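Local coordinates for ORF112 (Cyprinid herpesvirus 3, PDB 4WCG), which binds Z-DNA through a winged helix-turn-helix Zalpha domain, the part of the protein described here, at residues 37-43 / 74-79. Numbering follows the deposited sequence.
With SO4 (sulfate ion), chain F; nucleotides of chain D; nucleotides of chain C.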
# COMPACT_ATOMS: atom_id res chain seq x y z
N PRO A 37 -12.84 -5.63 -10.02
CA PRO A 37 -11.52 -5.94 -10.56
C PRO A 37 -10.59 -4.73 -10.53
O PRO A 37 -11.01 -3.65 -10.10
CB PRO A 37 -11.81 -6.37 -12.01
CG PRO A 37 -13.30 -6.59 -12.07
CD PRO A 37 -13.88 -5.65 -11.07
N ILE A 38 -9.34 -4.91 -10.95
CA ILE A 38 -8.40 -3.80 -11.10
C ILE A 38 -8.12 -3.53 -12.57
O ILE A 38 -7.70 -4.42 -13.31
CB ILE A 38 -7.07 -4.07 -10.38
CG1 ILE A 38 -7.27 -4.15 -8.87
CG2 ILE A 38 -6.05 -2.98 -10.73
CD1 ILE A 38 -7.76 -2.86 -8.25
N SER A 39 -8.39 -2.30 -13.00
CA SER A 39 -8.09 -1.87 -14.36
C SER A 39 -6.80 -1.05 -14.39
O SER A 39 -6.68 -0.05 -13.68
CB SER A 39 -9.25 -1.04 -14.92
OG SER A 39 -8.84 -0.28 -16.04
N GLU A 40 -5.84 -1.47 -15.21
CA GLU A 40 -4.62 -0.69 -15.33
C GLU A 40 -4.93 0.64 -16.00
O GLU A 40 -4.30 1.66 -15.71
CB GLU A 40 -3.55 -1.46 -16.11
CG GLU A 40 -2.25 -0.69 -16.38
CD GLU A 40 -1.55 -0.16 -15.12
OE1 GLU A 40 -1.79 -0.70 -14.01
OE2 GLU A 40 -0.74 0.78 -15.26
N GLU A 41 -5.92 0.64 -16.89
CA GLU A 41 -6.39 1.88 -17.50
C GLU A 41 -6.87 2.87 -16.43
O GLU A 41 -6.57 4.06 -16.49
CB GLU A 41 -7.50 1.59 -18.51
CG GLU A 41 -8.14 2.84 -19.10
CD GLU A 41 -8.85 2.55 -20.41
OE1 GLU A 41 -8.24 1.88 -21.28
OE2 GLU A 41 -10.01 2.98 -20.57
N MET A 42 -7.62 2.37 -15.45
CA MET A 42 -8.08 3.20 -14.33
C MET A 42 -6.89 3.70 -13.50
O MET A 42 -6.85 4.86 -13.08
CB MET A 42 -9.06 2.42 -13.45
CG MET A 42 -9.48 3.15 -12.19
SD MET A 42 -10.32 4.72 -12.50
CE MET A 42 -11.96 4.16 -12.93
N ASN A 43 -5.92 2.82 -13.27
CA ASN A 43 -4.72 3.22 -12.53
C ASN A 43 -4.04 4.42 -13.16
O ASN A 43 -3.70 5.39 -12.48
CB ASN A 43 -3.73 2.07 -12.46
CG ASN A 43 -4.15 1.00 -11.49
OD1 ASN A 43 -4.93 1.25 -10.57
ND2 ASN A 43 -3.65 -0.21 -11.70
N ARG A 74 -10.45 1.48 -4.36
CA ARG A 74 -9.94 0.13 -4.59
C ARG A 74 -8.61 0.22 -5.36
O ARG A 74 -7.63 -0.48 -5.03
CB ARG A 74 -10.96 -0.72 -5.34
CG ARG A 74 -10.56 -2.20 -5.43
CD ARG A 74 -11.68 -3.07 -5.95
NE ARG A 74 -11.97 -2.80 -7.35
CZ ARG A 74 -13.05 -2.15 -7.77
NH1 ARG A 74 -13.93 -1.70 -6.89
NH2 ARG A 74 -13.24 -1.96 -9.07
N HIS A 75 -8.59 1.08 -6.37
CA HIS A 75 -7.38 1.21 -7.18
C HIS A 75 -6.25 1.93 -6.43
O HIS A 75 -5.10 1.52 -6.53
CB HIS A 75 -7.70 1.90 -8.51
CG HIS A 75 -8.47 1.03 -9.46
ND1 HIS A 75 -9.80 0.72 -9.28
CD2 HIS A 75 -8.09 0.41 -10.59
CE1 HIS A 75 -10.21 -0.06 -10.27
NE2 HIS A 75 -9.18 -0.26 -11.08
N LEU A 76 -6.58 2.99 -5.69
CA LEU A 76 -5.55 3.70 -4.90
C LEU A 76 -4.86 2.77 -3.93
O LEU A 76 -3.63 2.72 -3.84
CB LEU A 76 -6.16 4.88 -4.12
CG LEU A 76 -6.53 6.11 -4.94
CD1 LEU A 76 -7.46 7.03 -4.13
CD2 LEU A 76 -5.25 6.87 -5.32
N TYR A 77 -5.65 2.02 -3.17
CA TYR A 77 -5.04 1.15 -2.17
C TYR A 77 -4.21 0.04 -2.82
O TYR A 77 -3.15 -0.30 -2.31
CB TYR A 77 -6.11 0.56 -1.24
CG TYR A 77 -6.52 1.53 -0.14
CD1 TYR A 77 -7.52 2.48 -0.34
CD2 TYR A 77 -5.87 1.51 1.08
CE1 TYR A 77 -7.88 3.35 0.67
CE2 TYR A 77 -6.21 2.37 2.10
CZ TYR A 77 -7.22 3.30 1.88
OH TYR A 77 -7.54 4.16 2.91
N ARG A 78 -4.66 -0.53 -3.93
CA ARG A 78 -3.82 -1.54 -4.56
C ARG A 78 -2.53 -0.92 -5.13
O ARG A 78 -1.47 -1.55 -5.03
CB ARG A 78 -4.60 -2.27 -5.64
CG ARG A 78 -5.69 -3.18 -5.04
CD ARG A 78 -5.17 -4.17 -3.97
NE ARG A 78 -6.21 -5.13 -3.58
CZ ARG A 78 -6.06 -6.11 -2.69
NH1 ARG A 78 -4.90 -6.30 -2.05
NH2 ARG A 78 -7.09 -6.92 -2.43
N MET A 79 -2.61 0.29 -5.69
CA MET A 79 -1.39 0.96 -6.18
C MET A 79 -0.44 1.31 -5.04
O MET A 79 0.78 1.36 -5.24
CB MET A 79 -1.72 2.22 -6.97
CG MET A 79 -2.07 1.90 -8.42
SD MET A 79 -2.11 3.35 -9.48
CE MET A 79 -3.56 4.20 -8.83
S SO4 F . -7.04 -2.68 -18.23
O1 SO4 F . -6.54 -3.49 -17.12
O2 SO4 F . -6.24 -1.47 -18.37
O3 SO4 F . -8.43 -2.30 -17.99
O4 SO4 F . -6.96 -3.45 -19.47
P DG D 5 -15.00 3.38 0.14
OP1 DG D 5 -14.64 4.78 0.02
OP2 DG D 5 -16.31 2.97 -0.31
O5' DG D 5 -13.89 2.56 -0.62
C5' DG D 5 -13.93 1.16 -0.63
C4' DG D 5 -12.68 0.60 -1.26
O4' DG D 5 -11.53 0.98 -0.50
C3' DG D 5 -12.67 -0.92 -1.31
O3' DG D 5 -13.09 -1.29 -2.60
C2' DG D 5 -11.22 -1.29 -1.05
C1' DG D 5 -10.62 -0.08 -0.36
N9 DG D 5 -10.30 -0.22 1.05
C8 DG D 5 -9.12 0.14 1.64
N7 DG D 5 -9.12 -0.02 2.94
C5 DG D 5 -10.39 -0.50 3.21
C6 DG D 5 -10.97 -0.87 4.44
O6 DG D 5 -10.47 -0.84 5.56
N1 DG D 5 -12.28 -1.29 4.28
C2 DG D 5 -12.94 -1.36 3.08
N2 DG D 5 -14.19 -1.80 3.13
N3 DG D 5 -12.40 -1.03 1.92
C4 DG D 5 -11.13 -0.62 2.06
P DC D 4 -10.65 5.67 3.41
OP1 DC D 4 -9.63 5.67 2.35
OP2 DC D 4 -11.78 6.60 3.30
O5' DC D 4 -11.21 4.18 3.58
C5' DC D 4 -11.27 3.31 2.48
C4' DC D 4 -12.61 2.58 2.45
O4' DC D 4 -12.71 1.70 3.61
C3' DC D 4 -13.84 3.49 2.50
O3' DC D 4 -14.86 2.96 1.65
C2' DC D 4 -14.26 3.39 3.97
C1' DC D 4 -13.94 1.93 4.26
N1 DC D 4 -13.78 1.64 5.70
C2 DC D 4 -14.85 1.15 6.42
O2 DC D 4 -15.93 0.96 5.84
N3 DC D 4 -14.70 0.89 7.75
C4 DC D 4 -13.51 1.12 8.33
N4 DC D 4 -13.39 0.86 9.64
C5 DC D 4 -12.41 1.64 7.60
C6 DC D 4 -12.58 1.87 6.30
P DG C 5 -3.68 -14.11 4.62
OP1 DG C 5 -2.37 -14.54 4.29
OP2 DG C 5 -4.41 -14.81 5.64
O5' DG C 5 -3.61 -12.58 5.05
C5' DG C 5 -4.77 -11.92 5.44
C4' DG C 5 -4.50 -10.45 5.68
O4' DG C 5 -3.96 -9.86 4.48
C3' DG C 5 -5.76 -9.67 6.01
O3' DG C 5 -5.85 -9.57 7.42
C2' DG C 5 -5.54 -8.33 5.35
C1' DG C 5 -4.53 -8.59 4.25
N9 DG C 5 -5.02 -8.56 2.88
C8 DG C 5 -4.45 -7.87 1.85
N7 DG C 5 -5.05 -8.05 0.72
C5 DG C 5 -6.09 -8.92 1.01
C6 DG C 5 -7.07 -9.49 0.18
O6 DG C 5 -7.24 -9.33 -1.03
N1 DG C 5 -7.92 -10.33 0.89
C2 DG C 5 -7.82 -10.60 2.22
N2 DG C 5 -8.72 -11.44 2.72
N3 DG C 5 -6.89 -10.10 3.01
C4 DG C 5 -6.07 -9.26 2.35
O HOH W 1 -4.80 -0.52 -8.45
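His75 of helix 69-81 is sandwiched between Ile38, just before helix 40-52, and Met42 in its first turn. Met42 CG sits over one ring face, 3.5 Å from the His75 ring centroid. It is anti to the backbone N (chi1 174°), which lays the side chain across the ring. Ile38 CD1 covers the opposite face, 4.0 Å from the His75 ring centroid. At the ring edge, Ser39 N donates to His75 NE2 (2.9 Å, 167° at the hydrogen), and Asn43 OD1 lies against His75 CD2. A water donates to Asn43 OD1 and His75 O. Asn43 CB packs against Met79 SD at 3.6 Å.

The Pro37 and Ile38 side is more exposed. There Arg74 grips Pro37 O side-on through NE and NH2, each at 3.0 Å, while its NH1 pairs with a DNA phosphate. Ser39 N-caps helix 40-52, its OG accepting from Met42 N. A sulfate, probably from the crystallisation liquor, is bound by Ser39 OG, Glu40 N and Glu41 N.

Helix 69-81 is the DNA-recognition helix, and Tyr77 OH bonds to DC4 OP1 of chain D. Because Ser39 N donates to His75 NE2 and ND1 bonds to Glu71 O, the ring is probably neutral, with its proton on ND1.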